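Local coordinates for regulatory protein RecX (Lactobacillus reuteri, PDB 3D5L) that probably modulates the activity of the RecA recombinase, a regulatory role connected with DNA repair, at residues A[29-34]-A[58-62]; A[159-163]-A[201-205]; A[74-78]-A[110-116]. All blocks are in the same frame, centred on the assembly; numbering follows the deposited sequence.

Contact 1: A[29-34]-A[58-62]; sequences PVAESV and DQQAK
Where the edge strand 25-31 of the N-terminal antiparallel sheet turns into helix 32-37, Ala31 and Val34 dock on Asp58 and Ala61 of the long helix 48-71. The short axes of 29-31 and 58-62 approach to 8.0 Å at 51°. Ala31, the N-cap residue, gives its backbone N to Asp58 OD1 at 2.9 Å. That bond is bent (141°), and the donor reaches the oxygen from above the carboxylate plane. Asp58 swings its carboxylate out to the strand because CG stands opposite the backbone N (chi1 -175°). Beside this polar link the packing is apolar: Ala31 CB meets Ala61 CB at 3.8 Å, and Val34 CG2 lies 3.5 Å from Asp58 CA and 3.8 Å from Ala61 CB. Arg17, on strand 17-22, forms a salt bridge to the same Asp58 OD1, so this one oxygen joins two adjacent strands to the helix. Replacing Asp58 by alanine would probably leave the Ala31 N-H without its acceptor and Arg17 without its carboxylate mate, weakening the tie between sheet and helix. Toward the N-terminal side of helix 48-71, Val34 also touches Ile54 and Ala57, while Val30 reaches Ile54 and Ile20 of strand 17-22.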
ATOM      1  N   PRO A  29       9.421  -7.480 -28.449  1.00 15.67           N
ATOM      2  CA  PRO A  29       9.565  -6.177 -27.809  1.00 15.34           C
ATOM      3  C   PRO A  29      10.176  -6.347 -26.425  1.00 14.70           C
ATOM      4  O   PRO A  29      10.065  -7.410 -25.806  1.00 13.90           O
ATOM      5  CB  PRO A  29       8.136  -5.715 -27.726  1.00 15.69           C
ATOM      6  CG  PRO A  29       7.478  -6.978 -27.221  1.00 12.41           C
ATOM      7  CD  PRO A  29       8.150  -8.100 -28.035  1.00 12.78           C
ATOM      8  N   VAL A  30      10.826  -5.301 -25.939  1.00 11.86           N
ATOM      9  CA  VAL A  30      11.429  -5.358 -24.625  1.00 10.72           C
ATOM     10  C   VAL A  30      11.276  -4.013 -23.953  1.00  9.84           C
ATOM     11  O   VAL A  30      11.401  -2.981 -24.601  1.00 11.06           O
ATOM     12  CB  VAL A  30      12.934  -5.715 -24.703  1.00  9.95           C
ATOM     13  CG1 VAL A  30      13.104  -7.188 -25.032  1.00 13.62           C
ATOM     14  CG2 VAL A  30      13.617  -4.873 -25.772  1.00 10.22           C
ATOM     15  N   ALA A  31      10.969  -4.032 -22.661  1.00  8.52           N
ATOM     16  CA  ALA A  31      10.852  -2.806 -21.895  1.00 10.78           C
ATOM     17  C   ALA A  31      12.281  -2.272 -21.879  1.00 12.46           C
ATOM     18  O   ALA A  31      13.228  -3.019 -22.141  1.00 13.92           O
ATOM     19  CB  ALA A  31      10.376  -3.110 -20.451  1.00  6.33           C
ATOM     20  N   GLU A  32      12.446  -0.995 -21.572  1.00 12.24           N
ATOM     21  CA  GLU A  32      13.779  -0.427 -21.531  1.00 14.52           C
ATOM     22  C   GLU A  32      14.679  -1.167 -20.531  1.00 13.62           C
ATOM     23  O   GLU A  32      15.802  -1.524 -20.868  1.00 13.88           O
ATOM     24  CB  GLU A  32      13.708   1.055 -21.166  1.00 17.90           C
ATOM     25  CG  GLU A  32      14.977   1.813 -21.486  1.00 25.84           C
ATOM     26  CD  GLU A  32      14.900   3.267 -21.070  1.00 30.11           C
ATOM     27  OE1 GLU A  32      13.873   3.916 -21.372  1.00 32.99           O
ATOM     28  OE2 GLU A  32      15.870   3.760 -20.452  1.00 32.91           O
ATOM     29  N   SER A  33      14.184  -1.401 -19.311  1.00 13.52           N
ATOM     30  CA  SER A  33      14.965  -2.083 -18.269  1.00 14.53           C
ATOM     31  C   SER A  33      15.461  -3.467 -18.679  1.00 14.87           C
ATOM     32  O   SER A  33      16.497  -3.928 -18.199  1.00 16.08           O
ATOM     33  CB  SER A  33      14.155  -2.207 -16.962  1.00 16.26           C
ATOM     34  OG  SER A  33      13.245  -3.305 -16.987  1.00 16.47           O
ATOM     35  N   VAL A  34      14.713  -4.138 -19.550  1.00 15.14           N
ATOM     36  CA  VAL A  34      15.106  -5.466 -20.019  1.00 16.05           C
ATOM     37  C   VAL A  34      16.171  -5.317 -21.101  1.00 17.54           C
ATOM     38  O   VAL A  34      17.092  -6.131 -21.212  1.00 16.21           O
ATOM     39  CB  VAL A  34      13.911  -6.227 -20.608  1.00 13.60           C
ATOM     40  CG1 VAL A  34      14.373  -7.546 -21.202  1.00 11.08           C
ATOM     41  CG2 VAL A  34      12.872  -6.458 -19.523  1.00 14.47           C
ATOM     42  N   ASP A  58      10.871  -9.427 -19.242  1.00 13.50           N
ATOM     43  CA  ASP A  58       9.945  -8.427 -19.782  1.00 14.85           C
ATOM     44  C   ASP A  58       8.552  -8.607 -19.169  1.00 15.93           C
ATOM     45  O   ASP A  58       7.815  -7.635 -19.014  1.00 14.28           O
ATOM     46  CB  ASP A  58       9.850  -8.537 -21.312  1.00 15.83           C
ATOM     47  CG  ASP A  58       8.984  -7.435 -21.929  1.00 20.55           C
ATOM     48  OD1 ASP A  58       9.301  -6.237 -21.731  1.00 17.99           O
ATOM     49  OD2 ASP A  58       7.981  -7.758 -22.609  1.00 23.19           O
ATOM     50  N   GLN A  59       8.194  -9.840 -18.805  1.00 16.06           N
ATOM     51  CA  GLN A  59       6.889 -10.075 -18.193  1.00 17.70           C
ATOM     52  C   GLN A  59       6.898  -9.423 -16.820  1.00 16.31           C
ATOM     53  O   GLN A  59       5.879  -8.912 -16.361  1.00 17.32           O
ATOM     54  CB  GLN A  59       6.611 -11.569 -18.009  1.00 21.57           C
ATOM     55  CG  GLN A  59       6.704 -12.424 -19.274  1.00 26.98           C
ATOM     56  CD  GLN A  59       6.627 -13.922 -18.963  1.00 30.31           C
ATOM     57  OE1 GLN A  59       6.933 -14.762 -19.817  1.00 33.42           O
ATOM     58  NE2 GLN A  59       6.220 -14.259 -17.737  1.00 28.56           N
ATOM     59  N   GLN A  60       8.051  -9.454 -16.158  1.00 14.73           N
ATOM     60  CA  GLN A  60       8.166  -8.866 -14.829  1.00 14.24           C
ATOM     61  C   GLN A  60       8.205  -7.349 -14.945  1.00 12.16           C
ATOM     62  O   GLN A  60       7.525  -6.659 -14.196  1.00 13.51           O
ATOM     63  CB  GLN A  60       9.424  -9.367 -14.112  1.00 13.20           C
ATOM     64  CG  GLN A  60       9.495  -8.929 -12.644  1.00 16.71           C
ATOM     65  CD  GLN A  60      10.704  -9.484 -11.909  1.00 18.25           C
ATOM     66  OE1 GLN A  60      10.947 -10.694 -11.904  1.00 19.24           O
ATOM     67  NE2 GLN A  60      11.467  -8.600 -11.279  1.00 18.83           N
ATOM     68  N   ALA A  61       8.980  -6.845 -15.902  1.00  9.29           N
ATOM     69  CA  ALA A  61       9.100  -5.405 -16.120  1.00 10.70           C
ATOM     70  C   ALA A  61       7.731  -4.795 -16.409  1.00 11.57           C
ATOM     71  O   ALA A  61       7.448  -3.671 -16.001  1.00 12.36           O
ATOM     72  CB  ALA A  61      10.067  -5.116 -17.273  1.00  7.43           C
ATOM     73  N   LYS A  62       6.881  -5.546 -17.107  1.00 13.77           N
ATOM     74  CA  LYS A  62       5.534  -5.079 -17.430  1.00 15.19           C
ATOM     75  C   LYS A  62       4.650  -4.969 -16.184  1.00 13.49           C
ATOM     76  O   LYS A  62       3.842  -4.047 -16.073  1.00 14.36           O
ATOM     77  CB  LYS A  62       4.870  -6.029 -18.425  1.00 18.80           C
ATOM     78  CG  LYS A  62       5.618  -6.160 -19.733  1.00 22.58           C
ATOM     79  CD  LYS A  62       5.129  -5.180 -20.764  1.00 24.76           C
ATOM     80  CE  LYS A  62       3.995  -5.792 -21.547  1.00 26.39           C
ATOM     81  NZ  LYS A  62       4.451  -7.095 -22.091  1.00 27.58           N
TER

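Contact 2: A[159-163]-A[201-205]; sequences AELAK and MIKDE
Lys163 and Ile202 bring the two backbones nearest, with 6.2 Å between their CA atoms. Segment 159-163 is regular helix, whereas 201-205 starts as weakly bonded helix at about 201-202 and continues as loop or turn; there Glu205 N bonds to Ile202 O at 2.9 Å, consistent with a turn, and Glu205 points toward the other segment. Ala162 and Lys163 follow Ala159 by three and four residues, so the three lie on one side of the helix, and Ile202 packs against that side. Its two branches divide the work. The CG1 arm, held between the backbone N and the carbonyl carbon (chi1 55°) and extended beyond, sets CD1 3.7 Å from Ala162 CB. The CG2 methyl lies 3.9 Å from Ala159 CB and also meets the lysine chain, with Lys163 CE at 3.6 Å. Lys163 CG sits closer still to this methyl, but the modelled place of CG is doubtful because it crowds Ala159 O. Extended past CG, the lysine passes slantwise over the isoleucine and carries NZ to Glu205, where NZ and OE1, 3.3 Å apart, make a salt bridge with only a weak hydrogen bond. The ion pair is therefore a loose tie at the exposed side, with the methyl packing behind it; Met201 SD, 4.4 Å from Ala159 CB, adds a peripheral touch. Segment 159-163 lies in the third three-helix domain, and helix 196-202 packs on it; the intervening helix 178-191 completes the cluster: Leu189 touches both Ala162 and Ile202, while Phe194, in the loop before helix 196-202, packs on Ala162.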
ATOM      1  N   ALA A 159      -9.118  12.441  24.527  1.00 23.21           N
ATOM      2  CA  ALA A 159     -10.205  12.993  25.326  1.00 24.07           C
ATOM      3  C   ALA A 159     -11.075  13.884  24.458  1.00 24.99           C
ATOM      4  O   ALA A 159     -12.278  13.997  24.666  1.00 25.91           O
ATOM      5  CB  ALA A 159      -9.650  13.795  26.502  1.00 21.26           C
ATOM      6  N   GLU A 160     -10.456  14.520  23.477  1.00 26.19           N
ATOM      7  CA  GLU A 160     -11.179  15.404  22.588  1.00 27.58           C
ATOM      8  C   GLU A 160     -12.157  14.598  21.725  1.00 27.51           C
ATOM      9  O   GLU A 160     -13.341  14.944  21.624  1.00 28.58           O
ATOM     10  CB  GLU A 160     -10.183  16.163  21.715  1.00 29.87           C
ATOM     11  CG  GLU A 160     -10.735  17.421  21.096  1.00 35.88           C
ATOM     12  CD  GLU A 160     -11.944  17.144  20.245  1.00 39.48           C
ATOM     13  OE1 GLU A 160     -11.836  16.275  19.353  1.00 43.18           O
ATOM     14  OE2 GLU A 160     -12.998  17.784  20.470  1.00 42.51           O
ATOM     15  N   LEU A 161     -11.656  13.524  21.114  1.00 23.93           N
ATOM     16  CA  LEU A 161     -12.467  12.657  20.258  1.00 23.13           C
ATOM     17  C   LEU A 161     -13.453  11.812  21.065  1.00 22.11           C
ATOM     18  O   LEU A 161     -14.520  11.452  20.568  1.00 19.11           O
ATOM     19  CB  LEU A 161     -11.573  11.720  19.436  1.00 21.21           C
ATOM     20  CG  LEU A 161     -10.584  12.348  18.450  1.00 22.02           C
ATOM     21  CD1 LEU A 161      -9.869  11.249  17.704  1.00 21.63           C
ATOM     22  CD2 LEU A 161     -11.312  13.256  17.471  1.00 20.21           C
ATOM     23  N   ALA A 162     -13.081  11.493  22.302  1.00 21.96           N
ATOM     24  CA  ALA A 162     -13.921  10.691  23.181  1.00 22.86           C
ATOM     25  C   ALA A 162     -15.094  11.494  23.759  1.00 24.27           C
ATOM     26  O   ALA A 162     -16.202  10.965  23.892  1.00 22.99           O
ATOM     27  CB  ALA A 162     -13.083  10.097  24.301  1.00 22.40           C
ATOM     28  N   LYS A 163     -14.857  12.758  24.112  1.00 25.22           N
ATOM     29  CA  LYS A 163     -15.935  13.599  24.640  1.00 26.14           C
ATOM     30  C   LYS A 163     -17.001  13.713  23.552  1.00 25.68           C
ATOM     31  O   LYS A 163     -18.196  13.555  23.813  1.00 25.58           O
ATOM     32  CB  LYS A 163     -15.425  15.003  24.990  1.00 27.33           C
ATOM     33  CG  LYS A 163     -14.494  15.070  26.186  1.00 32.83           C
ATOM     34  CD  LYS A 163     -13.827  16.451  26.306  1.00 36.42           C
ATOM     35  CE  LYS A 163     -12.800  16.475  27.445  1.00 38.73           C
ATOM     36  NZ  LYS A 163     -12.038  17.760  27.542  1.00 39.25           N
ATOM     37  N   MET A 201     -12.258  10.525  32.960  1.00 48.28           N
ATOM     38  CA  MET A 201     -11.472  11.710  32.650  1.00 49.22           C
ATOM     39  C   MET A 201     -12.353  12.716  31.936  1.00 48.47           C
ATOM     40  O   MET A 201     -12.089  13.920  31.942  1.00 47.70           O
ATOM     41  CB  MET A 201     -10.290  11.330  31.751  1.00 51.39           C
ATOM     42  CG  MET A 201      -9.347  12.483  31.427  1.00 54.93           C
ATOM     43  SD  MET A 201      -8.087  12.050  30.193  1.00 58.05           S
ATOM     44  CE  MET A 201      -6.883  11.204  31.230  1.00 57.99           C
ATOM     45  N   ILE A 202     -13.410  12.208  31.320  1.00 48.08           N
ATOM     46  CA  ILE A 202     -14.331  13.049  30.577  1.00 47.41           C
ATOM     47  C   ILE A 202     -15.750  12.931  31.108  1.00 47.84           C
ATOM     48  O   ILE A 202     -16.638  13.657  30.674  1.00 47.44           O
ATOM     49  CB  ILE A 202     -14.325  12.663  29.085  1.00 46.71           C
ATOM     50  CG1 ILE A 202     -14.620  11.169  28.940  1.00 44.18           C
ATOM     51  CG2 ILE A 202     -12.978  13.016  28.465  1.00 45.24           C
ATOM     52  CD1 ILE A 202     -14.787  10.712  27.519  1.00 45.04           C
ATOM     53  N   LYS A 203     -15.956  12.020  32.051  1.00 49.71           N
ATOM     54  CA  LYS A 203     -17.276  11.791  32.631  1.00 53.06           C
ATOM     55  C   LYS A 203     -18.044  13.058  33.005  1.00 53.72           C
ATOM     56  O   LYS A 203     -19.108  13.325  32.450  1.00 53.09           O
ATOM     57  CB  LYS A 203     -17.154  10.880  33.854  1.00 54.13           C
ATOM     58  CG  LYS A 203     -15.954  11.183  34.739  1.00 56.83           C
ATOM     59  CD  LYS A 203     -15.917  10.261  35.954  1.00 57.56           C
ATOM     60  CE  LYS A 203     -15.894   8.791  35.546  1.00 59.64           C
ATOM     61  NZ  LYS A 203     -15.842   7.865  36.720  1.00 60.32           N
ATOM     62  N   ASP A 204     -17.501  13.834  33.938  1.00 55.40           N
ATOM     63  CA  ASP A 204     -18.142  15.065  34.401  1.00 57.11           C
ATOM     64  C   ASP A 204     -18.587  15.986  33.274  1.00 58.34           C
ATOM     65  O   ASP A 204     -19.463  16.830  33.466  1.00 58.50           O
ATOM     66  CB  ASP A 204     -17.201  15.837  35.323  1.00 57.29           C
ATOM     67  CG  ASP A 204     -16.539  14.950  36.350  1.00 58.74           C
ATOM     68  OD1 ASP A 204     -17.262  14.215  37.063  1.00 58.92           O
ATOM     69  OD2 ASP A 204     -15.291  14.989  36.444  1.00 59.04           O
ATOM     70  N   GLU A 205     -17.975  15.833  32.105  1.00 60.07           N
ATOM     71  CA  GLU A 205     -18.313  16.652  30.948  1.00 61.68           C
ATOM     72  C   GLU A 205     -19.188  15.833  29.998  1.00 62.61           C
ATOM     73  O   GLU A 205     -20.415  16.063  29.974  1.00 63.39           O
ATOM     74  CB  GLU A 205     -17.030  17.086  30.232  1.00 62.48           C
ATOM     75  CG  GLU A 205     -15.972  17.675  31.158  1.00 65.12           C
ATOM     76  CD  GLU A 205     -14.618  17.836  30.480  1.00 66.55           C
ATOM     77  OE1 GLU A 205     -14.532  18.592  29.488  1.00 66.72           O
ATOM     78  OE2 GLU A 205     -13.641  17.201  30.940  1.00 66.95           O
TER

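Contact 3: A[74-78]-A[110-116]; sequences QMRTE and DHAYAAS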
ATOM      1  N   GLN A  74      -3.240   7.082  -6.211  1.00 19.24           N
ATOM      2  CA  GLN A  74      -3.419   7.262  -4.772  1.00 20.35           C
ATOM      3  C   GLN A  74      -2.361   6.549  -3.943  1.00 20.19           C
ATOM      4  O   GLN A  74      -1.614   5.712  -4.441  1.00 19.29           O
ATOM      5  CB  GLN A  74      -4.792   6.738  -4.329  1.00 22.81           C
ATOM      6  CG  GLN A  74      -5.984   7.571  -4.770  1.00 29.99           C
ATOM      7  CD  GLN A  74      -7.314   6.877  -4.510  1.00 32.94           C
ATOM      8  OE1 GLN A  74      -8.360   7.320  -4.991  1.00 34.34           O
ATOM      9  NE2 GLN A  74      -7.276   5.784  -3.748  1.00 33.93           N
ATOM     10  N   MET A  75      -2.351   6.872  -2.655  1.00 21.60           N
ATOM     11  CA  MET A  75      -1.434   6.302  -1.674  1.00 21.22           C
ATOM     12  C   MET A  75      -1.770   4.814  -1.470  1.00 18.70           C
ATOM     13  O   MET A  75      -2.943   4.456  -1.379  1.00 18.37           O
ATOM     14  CB  MET A  75      -1.599   7.081  -0.368  1.00 23.52           C
ATOM     15  CG  MET A  75      -0.648   6.709   0.760  1.00 30.36           C
ATOM     16  SD  MET A  75      -0.940   7.762   2.224  1.00 34.83           S
ATOM     17  CE  MET A  75      -0.393   9.390   1.559  1.00 32.57           C
ATOM     18  N   ARG A  76      -0.740   3.966  -1.397  1.00 15.84           N
ATOM     19  CA  ARG A  76      -0.896   2.519  -1.223  1.00 13.39           C
ATOM     20  C   ARG A  76       0.051   1.937  -0.184  1.00 14.22           C
ATOM     21  O   ARG A  76       1.173   2.416  -0.026  1.00 14.74           O
ATOM     22  CB  ARG A  76      -0.590   1.765  -2.523  1.00 10.03           C
ATOM     23  CG  ARG A  76      -1.076   2.401  -3.800  1.00  9.78           C
ATOM     24  CD  ARG A  76      -2.576   2.339  -3.944  1.00  4.52           C
ATOM     25  NE  ARG A  76      -2.971   2.874  -5.236  1.00  5.55           N
ATOM     26  CZ  ARG A  76      -4.223   2.944  -5.662  1.00  8.32           C
ATOM     27  NH1 ARG A  76      -5.221   2.510  -4.887  1.00  6.89           N
ATOM     28  NH2 ARG A  76      -4.477   3.446  -6.864  1.00  7.95           N
ATOM     29  N   THR A  77      -0.399   0.877   0.488  1.00 14.39           N
ATOM     30  CA  THR A  77       0.414   0.166   1.475  1.00 15.22           C
ATOM     31  C   THR A  77       1.075  -0.956   0.687  1.00 16.50           C
ATOM     32  O   THR A  77       0.769  -1.166  -0.495  1.00 16.79           O
ATOM     33  CB  THR A  77      -0.433  -0.532   2.563  1.00 15.53           C
ATOM     34  OG1 THR A  77      -1.342  -1.443   1.930  1.00 12.87           O
ATOM     35  CG2 THR A  77      -1.210   0.474   3.398  1.00 12.27           C
ATOM     36  N   GLU A  78       1.964  -1.686   1.343  1.00 15.57           N
ATOM     37  CA  GLU A  78       2.637  -2.798   0.697  1.00 16.91           C
ATOM     38  C   GLU A  78       1.596  -3.872   0.398  1.00 16.39           C
ATOM     39  O   GLU A  78       1.576  -4.456  -0.686  1.00 17.19           O
ATOM     40  CB  GLU A  78       3.720  -3.356   1.624  1.00 19.10           C
ATOM     41  CG  GLU A  78       4.279  -4.692   1.185  1.00 24.83           C
ATOM     42  CD  GLU A  78       5.374  -5.198   2.107  1.00 28.13           C
ATOM     43  OE1 GLU A  78       6.446  -4.543   2.168  1.00 28.45           O
ATOM     44  OE2 GLU A  78       5.155  -6.247   2.766  1.00 28.06           O
ATOM     45  N   ASP A 110       5.200   1.929   4.201  1.00 12.75           N
ATOM     46  CA  ASP A 110       4.172   1.639   5.200  1.00  9.20           C
ATOM     47  C   ASP A 110       4.253   2.497   6.450  1.00  9.14           C
ATOM     48  O   ASP A 110       3.250   2.716   7.131  1.00 10.30           O
ATOM     49  CB  ASP A 110       4.218   0.161   5.594  1.00 11.53           C
ATOM     50  CG  ASP A 110       3.508  -0.734   4.592  1.00 11.93           C
ATOM     51  OD1 ASP A 110       3.154  -0.228   3.508  1.00 14.80           O
ATOM     52  OD2 ASP A 110       3.315  -1.943   4.883  1.00 10.37           O
ATOM     53  N   HIS A 111       5.435   2.998   6.762  1.00  8.36           N
ATOM     54  CA  HIS A 111       5.559   3.822   7.945  1.00  7.86           C
ATOM     55  C   HIS A 111       4.900   5.184   7.708  1.00  7.24           C
ATOM     56  O   HIS A 111       4.234   5.725   8.591  1.00  7.87           O
ATOM     57  CB  HIS A 111       7.036   3.956   8.312  1.00 10.14           C
ATOM     58  CG  HIS A 111       7.274   4.666   9.605  1.00  9.58           C
ATOM     59  ND1 HIS A 111       7.233   6.039   9.716  1.00  9.39           N
ATOM     60  CD2 HIS A 111       7.532   4.194  10.849  1.00  8.05           C
ATOM     61  CE1 HIS A 111       7.454   6.384  10.972  1.00  7.92           C
ATOM     62  NE2 HIS A 111       7.639   5.283  11.680  1.00  7.97           N
ATOM     63  N   ALA A 112       5.054   5.714   6.496  1.00  7.15           N
ATOM     64  CA  ALA A 112       4.486   7.014   6.142  1.00  5.06           C
ATOM     65  C   ALA A 112       2.990   6.858   5.932  1.00  7.96           C
ATOM     66  O   ALA A 112       2.199   7.765   6.177  1.00  7.71           O
ATOM     67  CB  ALA A 112       5.139   7.541   4.873  1.00  4.06           C
ATOM     68  N   TYR A 113       2.600   5.684   5.470  1.00  9.40           N
ATOM     69  CA  TYR A 113       1.202   5.419   5.264  1.00  9.52           C
ATOM     70  C   TYR A 113       0.453   5.403   6.602  1.00  8.58           C
ATOM     71  O   TYR A 113      -0.569   6.071   6.753  1.00 10.37           O
ATOM     72  CB  TYR A 113       1.025   4.073   4.561  1.00 10.92           C
ATOM     73  CG  TYR A 113      -0.418   3.782   4.252  1.00 11.46           C
ATOM     74  CD1 TYR A 113      -0.945   4.032   2.982  1.00 11.73           C
ATOM     75  CD2 TYR A 113      -1.274   3.303   5.248  1.00  8.68           C
ATOM     76  CE1 TYR A 113      -2.301   3.812   2.716  1.00 14.92           C
ATOM     77  CE2 TYR A 113      -2.622   3.088   4.995  1.00 13.22           C
ATOM     78  CZ  TYR A 113      -3.130   3.341   3.734  1.00 13.91           C
ATOM     79  OH  TYR A 113      -4.471   3.135   3.502  1.00 19.76           O
ATOM     80  N   ALA A 114       0.958   4.647   7.570  1.00  7.14           N
ATOM     81  CA  ALA A 114       0.286   4.539   8.863  1.00  8.41           C
ATOM     82  C   ALA A 114       0.107   5.903   9.524  1.00  9.53           C
ATOM     83  O   ALA A 114      -0.955   6.197  10.094  1.00  9.90           O
ATOM     84  CB  ALA A 114       1.059   3.597   9.800  1.00  5.49           C
ATOM     85  N   ALA A 115       1.144   6.733   9.442  1.00  8.21           N
ATOM     86  CA  ALA A 115       1.097   8.063  10.029  1.00  7.63           C
ATOM     87  C   ALA A 115       0.013   8.904   9.350  1.00  7.76           C
ATOM     88  O   ALA A 115      -0.746   9.606  10.023  1.00  7.93           O
ATOM     89  CB  ALA A 115       2.463   8.755   9.898  1.00  3.42           C
ATOM     90  N   SER A 116      -0.048   8.840   8.023  1.00  7.40           N
ATOM     91  CA  SER A 116      -1.039   9.597   7.262  1.00 10.75           C
ATOM     92  C   SER A 116      -2.436   9.100   7.578  1.00 10.60           C
ATOM     93  O   SER A 116      -3.390   9.874   7.617  1.00  7.03           O
ATOM     94  CB  SER A 116      -0.797   9.447   5.756  1.00 11.40           C
ATOM     95  OG  SER A 116       0.435  10.038   5.375  1.00 20.16           O
TER
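Tyr113 of helix 110-124 projects its ring between Met75 and Thr77 of the loop that leads into helix 78-87. With CG anti to the backbone N (chi1 -177°), the ring reaches away from its helix and across the loop. The Thr77 methyl CG2 lies over one face, a CH-pi contact whose modelled closeness is doubtful. Met75 comes from the opposite side of the ring plane but obliquely: its CG is 3.5 Å from Tyr113 CD1, and its SD stands 4.6 Å from the ring centroid, 45° off the normal, a Met-aromatic contact. The methionine chain is straight until chi3, where it bends, leaving SD 3.9 Å from Ser116 CB, one helical turn beyond the tyrosine. The two branches of Thr77 part: CG2 faces the ring, while OG1 hydrogen-bonds to Ser79 OG.

The polar link lies beyond Thr77, the N-cap of helix 78-87. Glu78 N donates to Asp110 OD1 at 2.9 Å through the syn lone pair, with an N-H...O angle of 145°. Glu78's carboxylate turns instead to Arg103 in a salt bridge, which probably eases its nearness to Asp110, OE1 and OD2 being 4.9 Å apart. A carboxylate from the second three-helix domain thus meets the amino end of a helix of the first, where the helix dipole would probably favour its negative charge, while Tyr113, Met75 and the Thr77 methyl form the less polar part.

The three contacts follow one another along an elongated chain without touching: contacts 1 and 2 lie on opposite sides of its centre, their centres about 57 Å apart, and contact 3 about 6 Å from that centre. Being central does not make contact 3 core; it is a surface junction between two helical domains, while contacts 1 and 2 are partly buried. Contact 1 joins the sheet to helix 48-71, which precedes the loop of contact 3; contact 2 joins helices 155-172 and 196-202 at the third domain. In contacts 1 and 3 an aspartate accepts a backbone N-H, whereas contact 2 relies on aliphatic packing and a weak lysine-glutamate pair. Aromatic packing across the segments distinguishes contact 3.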